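Local coordinates for putative cytosolic protein (Geobacillus zalihae, PDB 6AHX), which is a copper-sensing operon regulator of the CsoR family, probably repressing copper-resistance genes by binding DNA until copper(I) releases it, at the interface of chains A and B. Coordinates in Å, arbitrary orientation; residue numbers count along the deposited sequence, not the author numbering. Chains: chain A/B, Putative cytosolic protein.

The interface of chains A and B. Residues chain A 18, 64, 67-68, 71, 74-75; chain B 46-47, 50.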
ATOM      1  N   TYR A  18     -14.477   4.167  12.939  1.00 38.13           N
ATOM      2  CA  TYR A  18     -13.565   4.956  12.076  1.00 35.61           C
ATOM      3  C   TYR A  18     -14.372   5.812  11.149  1.00 37.66           C
ATOM      4  O   TYR A  18     -15.385   5.363  10.606  1.00 36.22           O
ATOM      5  CB  TYR A  18     -12.572   4.057  11.286  1.00 31.91           C
ATOM      6  CG  TYR A  18     -11.641   3.343  12.219  1.00 29.00           C
ATOM      7  CD1 TYR A  18     -10.591   3.997  12.797  1.00 28.31           C
ATOM      8  CD2 TYR A  18     -11.858   2.033  12.573  1.00 28.93           C
ATOM      9  CE1 TYR A  18      -9.753   3.344  13.674  1.00 31.17           C
ATOM     10  CE2 TYR A  18     -11.030   1.358  13.459  1.00 26.60           C
ATOM     11  CZ  TYR A  18      -9.999   2.016  14.012  1.00 27.88           C
ATOM     12  OH  TYR A  18      -9.212   1.393  14.913  1.00 29.84           O
ATOM     13  N   ALA A  64      -2.457   6.565   8.233  1.00 23.47           N
ATOM     14  CA  ALA A  64      -2.063   6.215   9.597  1.00 26.18           C
ATOM     15  C   ALA A  64      -2.062   7.418  10.592  1.00 27.52           C
ATOM     16  O   ALA A  64      -2.533   7.319  11.749  1.00 29.57           O
ATOM     17  CB  ALA A  64      -0.661   5.605   9.573  1.00 25.49           C
ATOM     18  N   ILE A  67      -5.679   8.338  11.386  1.00 27.79           N
ATOM     19  CA  ILE A  67      -6.234   7.389  12.320  1.00 28.22           C
ATOM     20  C   ILE A  67      -5.647   7.630  13.698  1.00 27.49           C
ATOM     21  O   ILE A  67      -6.365   7.641  14.684  1.00 27.57           O
ATOM     22  CB  ILE A  67      -5.915   5.935  11.884  1.00 31.86           C
ATOM     23  CG1 ILE A  67      -6.693   5.556  10.579  1.00 32.27           C
ATOM     24  CG2 ILE A  67      -6.149   4.886  13.024  1.00 31.04           C
ATOM     25  CD1 ILE A  67      -6.170   4.246   9.965  1.00 31.44           C
ATOM     26  N   PHE A  68      -4.338   7.771  13.760  1.00 27.70           N
ATOM     27  CA  PHE A  68      -3.689   8.123  15.011  1.00 29.41           C
ATOM     28  C   PHE A  68      -4.258   9.423  15.663  1.00 26.38           C
ATOM     29  O   PHE A  68      -4.518   9.448  16.859  1.00 27.02           O
ATOM     30  CB  PHE A  68      -2.159   8.198  14.845  1.00 28.97           C
ATOM     31  CG  PHE A  68      -1.417   8.164  16.153  1.00 31.05           C
ATOM     32  CD1 PHE A  68      -1.104   6.987  16.765  1.00 34.64           C
ATOM     33  CD2 PHE A  68      -1.056   9.316  16.783  1.00 32.98           C
ATOM     34  CE1 PHE A  68      -0.414   6.960  17.985  1.00 30.54           C
ATOM     35  CE2 PHE A  68      -0.354   9.302  17.985  1.00 34.63           C
ATOM     36  CZ  PHE A  68      -0.055   8.123  18.595  1.00 32.47           C
ATOM     37  N   HIS A  71      -7.945   8.607  17.003  1.00 29.95           N
ATOM     38  CA  HIS A  71      -8.061   7.554  17.998  1.00 27.89           C
ATOM     39  C   HIS A  71      -6.837   7.507  18.874  1.00 26.17           C
ATOM     40  O   HIS A  71      -6.496   6.475  19.391  1.00 28.85           O
ATOM     41  CB  HIS A  71      -8.322   6.198  17.305  1.00 29.35           C
ATOM     42  CG  HIS A  71      -9.557   6.210  16.459  1.00 34.34           C
ATOM     43  ND1 HIS A  71     -10.811   6.013  16.993  1.00 40.49           N
ATOM     44  CD2 HIS A  71      -9.750   6.499  15.146  1.00 35.50           C
ATOM     45  CE1 HIS A  71     -11.728   6.170  16.050  1.00 37.67           C
ATOM     46  NE2 HIS A  71     -11.112   6.483  14.924  1.00 39.38           N
ATOM     47  N   SER A  74      -6.517   5.271  22.178  1.00 32.37           N
ATOM     48  CA  SER A  74      -6.464   3.827  21.915  1.00 36.66           C
ATOM     49  C   SER A  74      -5.347   3.375  20.967  1.00 34.06           C
ATOM     50  O   SER A  74      -4.965   2.242  21.031  1.00 39.03           O
ATOM     51  CB  SER A  74      -7.820   3.332  21.403  1.00 35.01           C
ATOM     52  OG  SER A  74      -8.038   3.838  20.129  1.00 39.92           O
ATOM     53  N   CYS A  75      -4.793   4.268  20.164  1.00 31.78           N
ATOM     54  CA  CYS A  75      -3.608   3.990  19.393  1.00 33.48           C
ATOM     55  C   CYS A  75      -2.350   3.980  20.226  1.00 35.97           C
ATOM     56  O   CYS A  75      -1.412   3.280  19.857  1.00 39.12           O
ATOM     57  CB  CYS A  75      -3.401   5.015  18.250  1.00 35.85           C
ATOM     58  SG  CYS A  75      -4.780   5.213  17.119  1.00 33.58           S
TER
ATOM     59  N   CYS B  46      -7.159   0.129  16.904  1.00 30.10           N
ATOM     60  CA  CYS B  46      -6.280   0.963  16.150  1.00 30.72           C
ATOM     61  C   CYS B  46      -4.858   0.412  16.038  1.00 27.80           C
ATOM     62  O   CYS B  46      -4.294   0.428  14.972  1.00 27.44           O
ATOM     63  CB  CYS B  46      -6.255   2.345  16.731  1.00 32.07           C
ATOM     64  SG  CYS B  46      -4.884   3.321  16.113  1.00 36.45           S
ATOM     65  N   PRO B  47      -4.278  -0.069  17.128  1.00 29.48           N
ATOM     66  CA  PRO B  47      -2.885  -0.573  16.966  1.00 30.86           C
ATOM     67  C   PRO B  47      -2.739  -1.757  15.982  1.00 27.43           C
ATOM     68  O   PRO B  47      -1.729  -1.849  15.279  1.00 24.51           O
ATOM     69  CB  PRO B  47      -2.474  -0.979  18.393  1.00 30.84           C
ATOM     70  CG  PRO B  47      -3.524  -0.406  19.310  1.00 30.57           C
ATOM     71  CD  PRO B  47      -4.782  -0.274  18.492  1.00 30.21           C
ATOM     72  N   LEU B  50      -2.761  -0.037  12.599  1.00 23.08           N
ATOM     73  CA  LEU B  50      -1.566   0.723  12.302  1.00 23.47           C
ATOM     74  C   LEU B  50      -0.377  -0.198  12.137  1.00 24.35           C
ATOM     75  O   LEU B  50       0.500   0.094  11.364  1.00 25.03           O
ATOM     76  CB  LEU B  50      -1.268   1.706  13.436  1.00 25.57           C
ATOM     77  CG  LEU B  50      -2.239   2.886  13.572  1.00 26.95           C
ATOM     78  CD1 LEU B  50      -1.657   3.794  14.641  1.00 27.97           C
ATOM     79  CD2 LEU B  50      -2.521   3.674  12.301  1.00 28.32           C
TER
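A:Cys75 and B:Cys46 are joined across the subunit boundary by a disulphide, SG to SG 2.1 Å, right-handed with a CB-SG-SG-CB torsion of about +104°. B:Cys46 opens helix 46-70 and points its sulphur anti to its own backbone N (chi1 165°), which sends it towards chain A; A:Cys75 comes from the short helix 72-75. The methyl CG2 of A:Ile67 flanks the bridge, 3.7 Å from B:Cys46 SG. The A:Tyr18 phenol reaches B:Cys46 by its tip, OH 3.1 Å from the backbone N; that N-H can give it at best a strongly bent hydrogen bond, since OH lies off to the CA side. Its CE1 edge covers one face of the A:His71 imidazole, towards the rim.

One turn on, the B:Leu50 side chain crosses A:Phe68 at about a right angle, CD1 meeting the ring edge in plane at A:Phe68 CD1, 3.9 Å away. It runs past A:Ile67 in the opposite direction, CD2 touching CG2 and resting 3.7 Å from A:Ala64 CA. B:Pro47 rests its CG on the carbonyl of A:Ser74, whose OG hydrogen-bonds to A:His71 O.

CsoR proteins bind copper(I) between subunits through two cysteines and a histidine, matched here by A:Cys75, B:Cys46 and A:His71. Both sulphurs are spent in the disulphide, and A:His71 ND1, 6.1 Å from A:Cys75 SG, would have to swing inwards to join them on a metal. The bridge and its two-fold twin tie each chain's end to its partner's helix at the probable copper-sensing site.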